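Local structure of Ras-3 from Cryphonectria parasitica (Cryphonectria parasitica, 4KU4) at residues 26-38 with 174-187. The protein belongs to the Ras family of small P-loop nucleotide-binding proteins and is seen with guanosine-5'-diphosphate and a magnesium ion bound. Numbering follows the deposited sequence.
With MG (magnesium ion), chain D; GDP (guanosine-5'-diphosphate), chain C.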
ATOM      1  N   GLY A  26       1.349   7.196   7.409  1.00  9.74           N
ATOM      2  CA  GLY A  26       2.218   6.110   7.820  1.00 10.70           C
ATOM      3  C   GLY A  26       2.897   5.386   6.671  1.00 10.08           C
ATOM      4  O   GLY A  26       3.355   4.257   6.856  1.00  8.91           O
ATOM      5  N   LYS A  27       2.955   6.000   5.492  1.00  9.79           N
ATOM      6  CA  LYS A  27       3.591   5.350   4.335  1.00  7.87           C
ATOM      7  C   LYS A  27       5.036   4.914   4.610  1.00 10.11           C
ATOM      8  O   LYS A  27       5.386   3.725   4.491  1.00  9.65           O
ATOM      9  CB  LYS A  27       3.540   6.243   3.093  1.00  9.97           C
ATOM     10  CG  LYS A  27       2.128   6.582   2.612  1.00 12.46           C
ATOM     11  CD  LYS A  27       2.156   7.406   1.337  1.00 11.29           C
ATOM     12  CE  LYS A  27       2.817   8.783   1.551  1.00 13.71           C
ATOM     13  NZ  LYS A  27       2.085   9.569   2.584  1.00 10.95           N
ATOM     14  N   THR A  28       5.881   5.878   4.965  1.00 12.68           N
ATOM     15  CA  THR A  28       7.283   5.594   5.254  1.00  9.18           C
ATOM     16  C   THR A  28       7.461   4.575   6.378  1.00 10.14           C
ATOM     17  O   THR A  28       8.267   3.643   6.256  1.00  6.38           O
ATOM     18  CB  THR A  28       8.043   6.876   5.622  1.00  7.96           C
ATOM     19  OG1 THR A  28       7.994   7.789   4.522  1.00  7.67           O
ATOM     20  CG2 THR A  28       9.510   6.535   5.931  1.00  5.86           C
ATOM     21  N   SER A  29       6.702   4.755   7.458  1.00  8.19           N
ATOM     22  CA  SER A  29       6.759   3.869   8.621  1.00  8.07           C
ATOM     23  C   SER A  29       6.422   2.419   8.244  1.00  8.88           C
ATOM     24  O   SER A  29       7.117   1.486   8.655  1.00  8.69           O
ATOM     25  CB  SER A  29       5.835   4.382   9.739  1.00  7.79           C
ATOM     26  OG  SER A  29       6.289   5.638  10.225  1.00  8.98           O
ATOM     27  N   LEU A  30       5.382   2.246   7.434  1.00  8.21           N
ATOM     28  CA  LEU A  30       4.994   0.921   6.953  1.00  6.47           C
ATOM     29  C   LEU A  30       6.119   0.273   6.150  1.00 10.94           C
ATOM     30  O   LEU A  30       6.434  -0.896   6.341  1.00  7.46           O
ATOM     31  CB  LEU A  30       3.728   1.010   6.095  1.00  7.27           C
ATOM     32  CG  LEU A  30       2.402   1.163   6.833  1.00 11.07           C
ATOM     33  CD1 LEU A  30       1.326   1.621   5.859  1.00  9.69           C
ATOM     34  CD2 LEU A  30       1.997  -0.140   7.498  1.00 15.87           C
ATOM     35  N   THR A  31       6.717   1.045   5.246  1.00  8.04           N
ATOM     36  CA  THR A  31       7.732   0.522   4.341  1.00  8.96           C
ATOM     37  C   THR A  31       9.015   0.162   5.090  1.00  9.48           C
ATOM     38  O   THR A  31       9.642  -0.847   4.802  1.00  7.80           O
ATOM     39  CB  THR A  31       8.072   1.531   3.226  1.00 13.20           C
ATOM     40  OG1 THR A  31       6.872   1.985   2.583  1.00 11.64           O
ATOM     41  CG2 THR A  31       8.961   0.887   2.185  1.00 11.07           C
ATOM     42  N   VAL A  32       9.409   1.012   6.030  1.00 10.35           N
ATOM     43  CA  VAL A  32      10.606   0.795   6.844  1.00 10.37           C
ATOM     44  C   VAL A  32      10.406  -0.417   7.763  1.00 11.25           C
ATOM     45  O   VAL A  32      11.305  -1.236   7.949  1.00  9.76           O
ATOM     46  CB  VAL A  32      10.928   2.080   7.658  1.00 13.65           C
ATOM     47  CG1 VAL A  32      11.965   1.807   8.717  1.00 18.94           C
ATOM     48  CG2 VAL A  32      11.381   3.194   6.725  1.00 16.85           C
ATOM     49  N   ASN A  33       9.204  -0.549   8.303  1.00 11.31           N
ATOM     50  CA  ASN A  33       8.854  -1.732   9.086  1.00 11.86           C
ATOM     51  C   ASN A  33       8.907  -3.008   8.252  1.00 10.56           C
ATOM     52  O   ASN A  33       9.580  -3.968   8.626  1.00 11.60           O
ATOM     53  CB  ASN A  33       7.486  -1.561   9.758  1.00 10.35           C
ATOM     54  CG  ASN A  33       7.122  -2.740  10.654  1.00 15.37           C
ATOM     55  OD1 ASN A  33       6.457  -3.697  10.221  1.00 20.64           O
ATOM     56  ND2 ASN A  33       7.555  -2.680  11.908  1.00 13.13           N
ATOM     57  N   LEU A  34       8.206  -3.013   7.118  1.00  7.38           N
ATOM     58  CA  LEU A  34       8.169  -4.163   6.244  1.00  6.76           C
ATOM     59  C   LEU A  34       9.561  -4.645   5.856  1.00 14.22           C
ATOM     60  O   LEU A  34       9.824  -5.838   5.873  1.00 12.38           O
ATOM     61  CB  LEU A  34       7.381  -3.852   4.983  1.00 11.68           C
ATOM     62  CG  LEU A  34       7.411  -4.954   3.931  1.00 12.79           C
ATOM     63  CD1 LEU A  34       6.472  -6.094   4.340  1.00 11.99           C
ATOM     64  CD2 LEU A  34       7.025  -4.374   2.588  1.00 16.65           C
ATOM     65  N   THR A  35      10.439  -3.707   5.495  1.00 11.61           N
ATOM     66  CA  THR A  35      11.749  -4.052   4.958  1.00 11.17           C
ATOM     67  C   THR A  35      12.821  -4.281   6.019  1.00 14.63           C
ATOM     68  O   THR A  35      13.950  -4.608   5.680  1.00 10.65           O
ATOM     69  CB  THR A  35      12.237  -3.006   3.945  1.00 10.30           C
ATOM     70  OG1 THR A  35      12.381  -1.745   4.605  1.00 12.85           O
ATOM     71  CG2 THR A  35      11.254  -2.882   2.797  1.00  8.88           C
ATOM     72  N   LYS A  36      12.462  -4.132   7.289  1.00 11.74           N
ATOM     73  CA  LYS A  36      13.385  -4.427   8.385  1.00 11.12           C
ATOM     74  C   LYS A  36      14.607  -3.518   8.319  1.00 14.52           C
ATOM     75  O   LYS A  36      15.735  -3.940   8.581  1.00 16.27           O
ATOM     76  CB  LYS A  36      13.788  -5.908   8.366  1.00 17.86           C
ATOM     77  CG  LYS A  36      12.610  -6.890   8.292  1.00 18.75           C
ATOM     78  CD  LYS A  36      12.129  -7.293   9.684  1.00 21.10           C
ATOM     79  CE  LYS A  36      10.825  -8.084   9.609  1.00 27.30           C
ATOM     80  NZ  LYS A  36      10.948  -9.243   8.671  1.00 28.97           N
ATOM     81  N   HIS A  37      14.368  -2.257   7.971  1.00 12.62           N
ATOM     82  CA  HIS A  37      15.418  -1.246   7.854  1.00 13.39           C
ATOM     83  C   HIS A  37      16.077  -1.049   9.226  1.00 15.61           C
ATOM     84  O   HIS A  37      15.427  -1.250  10.253  1.00 17.97           O
ATOM     85  CB  HIS A  37      14.786   0.063   7.360  1.00 13.79           C
ATOM     86  CG  HIS A  37      15.768   1.070   6.841  1.00 10.59           C
ATOM     87  ND1 HIS A  37      16.526   1.867   7.670  1.00 16.77           N
ATOM     88  CD2 HIS A  37      16.098   1.418   5.578  1.00 17.14           C
ATOM     89  CE1 HIS A  37      17.290   2.655   6.938  1.00 16.12           C
ATOM     90  NE2 HIS A  37      17.041   2.415   5.665  1.00 20.04           N
ATOM     91  N   VAL A  38      17.348  -0.644   9.249  1.00 19.50           N
ATOM     92  CA  VAL A  38      18.131  -0.603  10.503  1.00 26.22           C
ATOM     93  C   VAL A  38      17.609   0.332  11.584  1.00 28.32           C
ATOM     94  O   VAL A  38      17.682   0.024  12.776  1.00 30.91           O
ATOM     95  CB  VAL A  38      19.627  -0.266  10.281  1.00 18.71           C
ATOM     96  CG1 VAL A  38      20.402  -1.513   9.930  1.00 28.10           C
ATOM     97  CG2 VAL A  38      19.802   0.831   9.231  1.00 18.87           C
ATOM     98  N   THR A 174      -3.581  -2.048   9.795  1.00  7.94           N
ATOM     99  CA  THR A 174      -2.203  -2.234  10.231  1.00 10.03           C
ATOM    100  C   THR A 174      -1.739  -1.280  11.310  1.00 13.80           C
ATOM    101  O   THR A 174      -2.394  -0.272  11.586  1.00  9.86           O
ATOM    102  CB  THR A 174      -1.221  -1.949   9.032  1.00  9.94           C
ATOM    103  OG1 THR A 174      -1.367  -0.589   8.591  1.00 10.43           O
ATOM    104  CG2 THR A 174      -1.482  -2.907   7.876  1.00  7.57           C
ATOM    105  N   SER A 175      -0.640  -1.645  11.970  1.00  8.02           N
ATOM    106  CA  SER A 175       0.028  -0.715  12.869  1.00 10.48           C
ATOM    107  C   SER A 175       1.502  -0.769  12.513  1.00 12.99           C
ATOM    108  O   SER A 175       2.186  -1.726  12.858  1.00  9.65           O
ATOM    109  CB  SER A 175      -0.167  -1.014  14.352  1.00 14.06           C
ATOM    110  OG  SER A 175       0.619  -0.131  15.139  1.00 13.25           O
ATOM    111  N   ALA A 176       1.967   0.217  11.747  1.00 11.76           N
ATOM    112  CA  ALA A 176       3.377   0.330  11.413  1.00 15.31           C
ATOM    113  C   ALA A 176       4.221   0.378  12.669  1.00 16.22           C
ATOM    114  O   ALA A 176       5.374  -0.057  12.670  1.00 17.99           O
ATOM    115  CB  ALA A 176       3.616   1.587  10.574  1.00 11.97           C
ATOM    116  N   LYS A 177       3.652   0.924  13.738  1.00 13.95           N
ATOM    117  CA  LYS A 177       4.400   1.125  14.978  1.00 14.00           C
ATOM    118  C   LYS A 177       4.638  -0.212  15.655  1.00 17.86           C
ATOM    119  O   LYS A 177       5.743  -0.491  16.116  1.00 24.16           O
ATOM    120  CB  LYS A 177       3.645   2.080  15.912  1.00 15.46           C
ATOM    121  CG  LYS A 177       4.330   2.314  17.254  1.00 23.21           C
ATOM    122  CD  LYS A 177       3.427   3.071  18.218  1.00 21.58           C
ATOM    123  CE  LYS A 177       3.940   2.952  19.648  1.00 30.73           C
ATOM    124  NZ  LYS A 177       3.023   3.545  20.655  1.00 35.87           N
ATOM    125  N   LEU A 178       3.614  -1.059  15.682  1.00 19.46           N
ATOM    126  CA  LEU A 178       3.743  -2.358  16.346  1.00 17.76           C
ATOM    127  C   LEU A 178       4.105  -3.492  15.388  1.00 18.74           C
ATOM    128  O   LEU A 178       4.463  -4.583  15.822  1.00 20.43           O
ATOM    129  CB  LEU A 178       2.480  -2.688  17.144  1.00 20.32           C
ATOM    130  CG  LEU A 178       2.234  -1.713  18.295  1.00 24.34           C
ATOM    131  CD1 LEU A 178       0.994  -2.085  19.078  1.00 31.81           C
ATOM    132  CD2 LEU A 178       3.448  -1.692  19.208  1.00 25.67           C
ATOM    133  N   GLY A 179       4.028  -3.216  14.089  1.00 14.90           N
ATOM    134  CA  GLY A 179       4.295  -4.204  13.057  1.00 17.21           C
ATOM    135  C   GLY A 179       3.083  -5.056  12.711  1.00 15.79           C
ATOM    136  O   GLY A 179       3.161  -5.965  11.882  1.00 18.19           O
ATOM    137  N   THR A 180       1.956  -4.756  13.350  1.00 12.28           N
ATOM    138  CA  THR A 180       0.750  -5.571  13.226  1.00 12.35           C
ATOM    139  C   THR A 180       0.205  -5.577  11.798  1.00 11.05           C
ATOM    140  O   THR A 180      -0.121  -4.522  11.251  1.00 11.51           O
ATOM    141  CB  THR A 180      -0.347  -5.055  14.171  1.00 18.29           C
ATOM    142  OG1 THR A 180       0.214  -4.812  15.467  1.00 19.23           O
ATOM    143  CG2 THR A 180      -1.485  -6.068  14.288  1.00 15.11           C
ATOM    144  N   ASN A 181       0.118  -6.773  11.217  1.00 10.56           N
ATOM    145  CA  ASN A 181      -0.471  -7.010   9.905  1.00  7.22           C
ATOM    146  C   ASN A 181       0.271  -6.347   8.751  1.00  6.55           C
ATOM    147  O   ASN A 181      -0.246  -6.308   7.637  1.00  7.67           O
ATOM    148  CB  ASN A 181      -1.944  -6.572   9.863  1.00  8.84           C
ATOM    149  CG  ASN A 181      -2.810  -7.287  10.891  1.00 12.59           C
ATOM    150  OD1 ASN A 181      -2.543  -8.424  11.258  1.00 12.16           O
ATOM    151  ND2 ASN A 181      -3.875  -6.618  11.343  1.00 11.82           N
ATOM    152  N   VAL A 182       1.463  -5.822   9.007  1.00  6.98           N
ATOM    153  CA  VAL A 182       2.193  -5.146   7.942  1.00 10.13           C
ATOM    154  C   VAL A 182       2.514  -6.099   6.774  1.00  8.22           C
ATOM    155  O   VAL A 182       2.237  -5.778   5.615  1.00  8.58           O
ATOM    156  CB  VAL A 182       3.471  -4.442   8.450  1.00  8.84           C
ATOM    157  CG1 VAL A 182       4.233  -3.844   7.268  1.00  8.20           C
ATOM    158  CG2 VAL A 182       3.116  -3.341   9.441  1.00 10.87           C
ATOM    159  N   GLU A 183       3.094  -7.270   7.049  1.00  9.53           N
ATOM    160  CA  GLU A 183       3.385  -8.191   5.945  1.00 11.10           C
ATOM    161  C   GLU A 183       2.116  -8.615   5.191  1.00  9.53           C
ATOM    162  O   GLU A 183       2.111  -8.688   3.963  1.00  7.52           O
ATOM    163  CB  GLU A 183       4.182  -9.429   6.412  1.00 11.52           C
ATOM    164  CG  GLU A 183       5.637  -9.138   6.709  1.00 16.59           C
ATOM    165  CD  GLU A 183       6.431 -10.390   7.037  1.00 21.47           C
ATOM    166  OE1 GLU A 183       5.834 -11.489   7.114  1.00 20.83           O
ATOM    167  OE2 GLU A 183       7.657 -10.259   7.233  1.00 20.06           O
ATOM    168  N   GLU A 184       1.040  -8.901   5.921  1.00  8.53           N
ATOM    169  CA  GLU A 184      -0.213  -9.286   5.282  1.00 12.67           C
ATOM    170  C   GLU A 184      -0.660  -8.222   4.283  1.00 11.88           C
ATOM    171  O   GLU A 184      -1.121  -8.534   3.191  1.00  9.32           O
ATOM    172  CB  GLU A 184      -1.301  -9.520   6.329  1.00 13.72           C
ATOM    173  CG  GLU A 184      -1.163 -10.862   7.047  1.00 19.60           C
ATOM    174  CD  GLU A 184      -0.066 -10.907   8.102  0.53 25.12           C
ATOM    175  OE1 GLU A 184       0.615  -9.891   8.383  0.53 18.57           O
ATOM    176  OE2 GLU A 184       0.124 -12.005   8.658  0.53 29.59           O
ATOM    177  N   ALA A 185      -0.498  -6.959   4.653  1.00 11.80           N
ATOM    178  CA  ALA A 185      -0.949  -5.869   3.800  1.00 11.60           C
ATOM    179  C   ALA A 185      -0.179  -5.840   2.481  1.00  7.86           C
ATOM    180  O   ALA A 185      -0.785  -5.862   1.410  1.00 12.05           O
ATOM    181  CB  ALA A 185      -0.809  -4.568   4.518  1.00  7.01           C
ATOM    182  N   PHE A 186       1.151  -5.777   2.556  1.00  6.84           N
ATOM    183  CA  PHE A 186       1.978  -5.746   1.351  1.00  9.10           C
ATOM    184  C   PHE A 186       1.861  -7.020   0.519  1.00  8.02           C
ATOM    185  O   PHE A 186       1.781  -6.957  -0.709  1.00  9.91           O
ATOM    186  CB  PHE A 186       3.457  -5.521   1.694  1.00  9.46           C
ATOM    187  CG  PHE A 186       3.789  -4.106   2.071  1.00  7.47           C
ATOM    188  CD1 PHE A 186       4.119  -3.178   1.093  1.00 12.16           C
ATOM    189  CD2 PHE A 186       3.811  -3.705   3.401  1.00  8.69           C
ATOM    190  CE1 PHE A 186       4.436  -1.883   1.423  1.00 12.41           C
ATOM    191  CE2 PHE A 186       4.138  -2.399   3.733  1.00 12.76           C
ATOM    192  CZ  PHE A 186       4.445  -1.487   2.736  1.00 11.33           C
ATOM    193  N   PHE A 187       1.881  -8.180   1.175  1.00  6.36           N
ATOM    194  CA  PHE A 187       1.833  -9.425   0.422  1.00 10.28           C
ATOM    195  C   PHE A 187       0.466  -9.642  -0.236  1.00 10.53           C
ATOM    196  O   PHE A 187       0.347 -10.405  -1.187  1.00  9.82           O
ATOM    197  CB  PHE A 187       2.167 -10.624   1.314  1.00 12.66           C
ATOM    198  CG  PHE A 187       3.550 -10.602   1.891  1.00 12.80           C
ATOM    199  CD1 PHE A 187       4.475  -9.634   1.525  1.00 11.42           C
ATOM    200  CD2 PHE A 187       3.929 -11.566   2.804  1.00 13.98           C
ATOM    201  CE1 PHE A 187       5.750  -9.628   2.064  1.00 14.60           C
ATOM    202  CE2 PHE A 187       5.201 -11.566   3.348  1.00 12.54           C
ATOM    203  CZ  PHE A 187       6.114 -10.599   2.972  1.00 14.56           C
TER
HETATM  204 MG    MG D 302       6.826   9.618   4.226  1.00  9.41          MG
HETATM  205  PB  GDP C 301       3.869   9.397   5.907  1.00  7.94           P
HETATM  206  O1B GDP C 301       5.128   8.789   5.333  1.00  8.87           O
HETATM  207  O2B GDP C 301       2.651   8.754   5.250  1.00  5.43           O
HETATM  208  O3B GDP C 301       3.858  10.897   5.692  1.00 12.54           O
HETATM  209  O3A GDP C 301       3.822   9.069   7.492  1.00  7.57           O
HETATM  210  PA  GDP C 301       5.076   8.709   8.469  1.00  9.10           P
HETATM  211  O1A GDP C 301       5.575   7.295   8.262  1.00 11.07           O
HETATM  212  O2A GDP C 301       6.203   9.707   8.360  1.00  7.25           O
HETATM  213  O5' GDP C 301       4.391   8.776   9.915  1.00 13.05           O
HETATM  214  C5' GDP C 301       3.794  10.006  10.336  1.00 12.31           C
HETATM  215  C4' GDP C 301       3.620   9.935  11.844  1.00 14.54           C
HETATM  216  O4' GDP C 301       2.749   8.855  12.108  1.00 11.05           O
HETATM  217  C3' GDP C 301       4.911   9.638  12.579  1.00 16.92           C
HETATM  218  O3' GDP C 301       4.944  10.383  13.811  1.00 19.30           O
HETATM  219  C2' GDP C 301       4.810   8.164  12.889  1.00 18.87           C
HETATM  220  O2' GDP C 301       5.520   7.817  14.076  1.00 15.15           O
HETATM  221  C1' GDP C 301       3.315   7.988  13.067  1.00 17.70           C
HETATM  222  N9  GDP C 301       2.839   6.631  12.729  1.00 13.53           N
HETATM  223  C8  GDP C 301       2.973   5.994  11.549  1.00  8.99           C
HETATM  224  N7  GDP C 301       2.388   4.775  11.601  1.00 10.25           N
HETATM  225  C5  GDP C 301       1.860   4.635  12.830  1.00 11.03           C
HETATM  226  C6  GDP C 301       1.113   3.597  13.557  1.00 13.93           C
HETATM  227  O6  GDP C 301       0.822   2.525  13.002  1.00 10.91           O
HETATM  228  N1  GDP C 301       0.747   3.849  14.822  1.00 11.11           N
HETATM  229  C2  GDP C 301       1.045   4.987  15.451  1.00 12.10           C
HETATM  230  N2  GDP C 301       0.639   5.134  16.735  1.00 14.94           N
HETATM  231  N3  GDP C 301       1.736   5.988  14.849  1.00 15.85           N
HETATM  232  C4  GDP C 301       2.158   5.858  13.569  1.00 11.87           C
HETATM  233  O   HOH W   1       6.220  -6.468  10.734  1.00 28.25           O
HETATM  234  O   HOH W   2       8.893 -11.440   9.070  1.00 36.69           O
HETATM  235  O   HOH W   3       7.614  10.372   6.133  1.00 13.50           O
HETATM  236  O   HOH W   4       5.734  11.515   3.939  1.00 12.69           O
HETATM  237  O   HOH W   5       8.630  10.448   3.406  1.00 11.70           O
HETATM  238  O   HOH W   6       6.009   8.789   2.409  1.00 11.36           O
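Leu34 and Leu30 of helix 27-35 pack against Phe186, Val182 and Ala176 in a buried apolar contact, where the helix after the P-loop meets the base-binding loop and the first turns of the C-terminal helix of this Ras fold. Helix 27-35 and the 182-187 turns cross at 100°, their axes 9.9 Å apart at closest approach. Leu34 is a knob in a hole formed by Val182, Glu183, Phe186 and Phe187. Its chi1 of 174° carries the branch toward Phe186 and chi2 of 77° lays CD2 over the ring centre, a CH-pi contact 3.3 Å from the centroid, while CD1 reaches Glu183 CG. One turn earlier, Leu30 CD2 lies 3.9 Å from both Ala176 CB and Val182 CG2, and 3.6 Å from Thr174 OG1, a hydroxyl hydrogen-bonded to Asn145.

Asn33 packs against Gly179 and Val182, its OD1 3.4 Å from Val182 CG2 and hydrogen-bonded by a water that also reaches Gly179 O weakly. At the edge, Lys36 NZ makes a long salt bridge with Glu183 OE2 (3.7 Å); Arg53 is the stronger partner of that carboxylate.

Segment 26-38 holds the GDP phosphates, Ser29 OG donating to O1A (2.7 Å), while Lys177 N bonds weakly to O6. With no direct hydrogen bond between the segments, apolar packing fixes helix 27-35 against 182-187, and Ala176 and the shared nucleotide tie it to the base-binding loop.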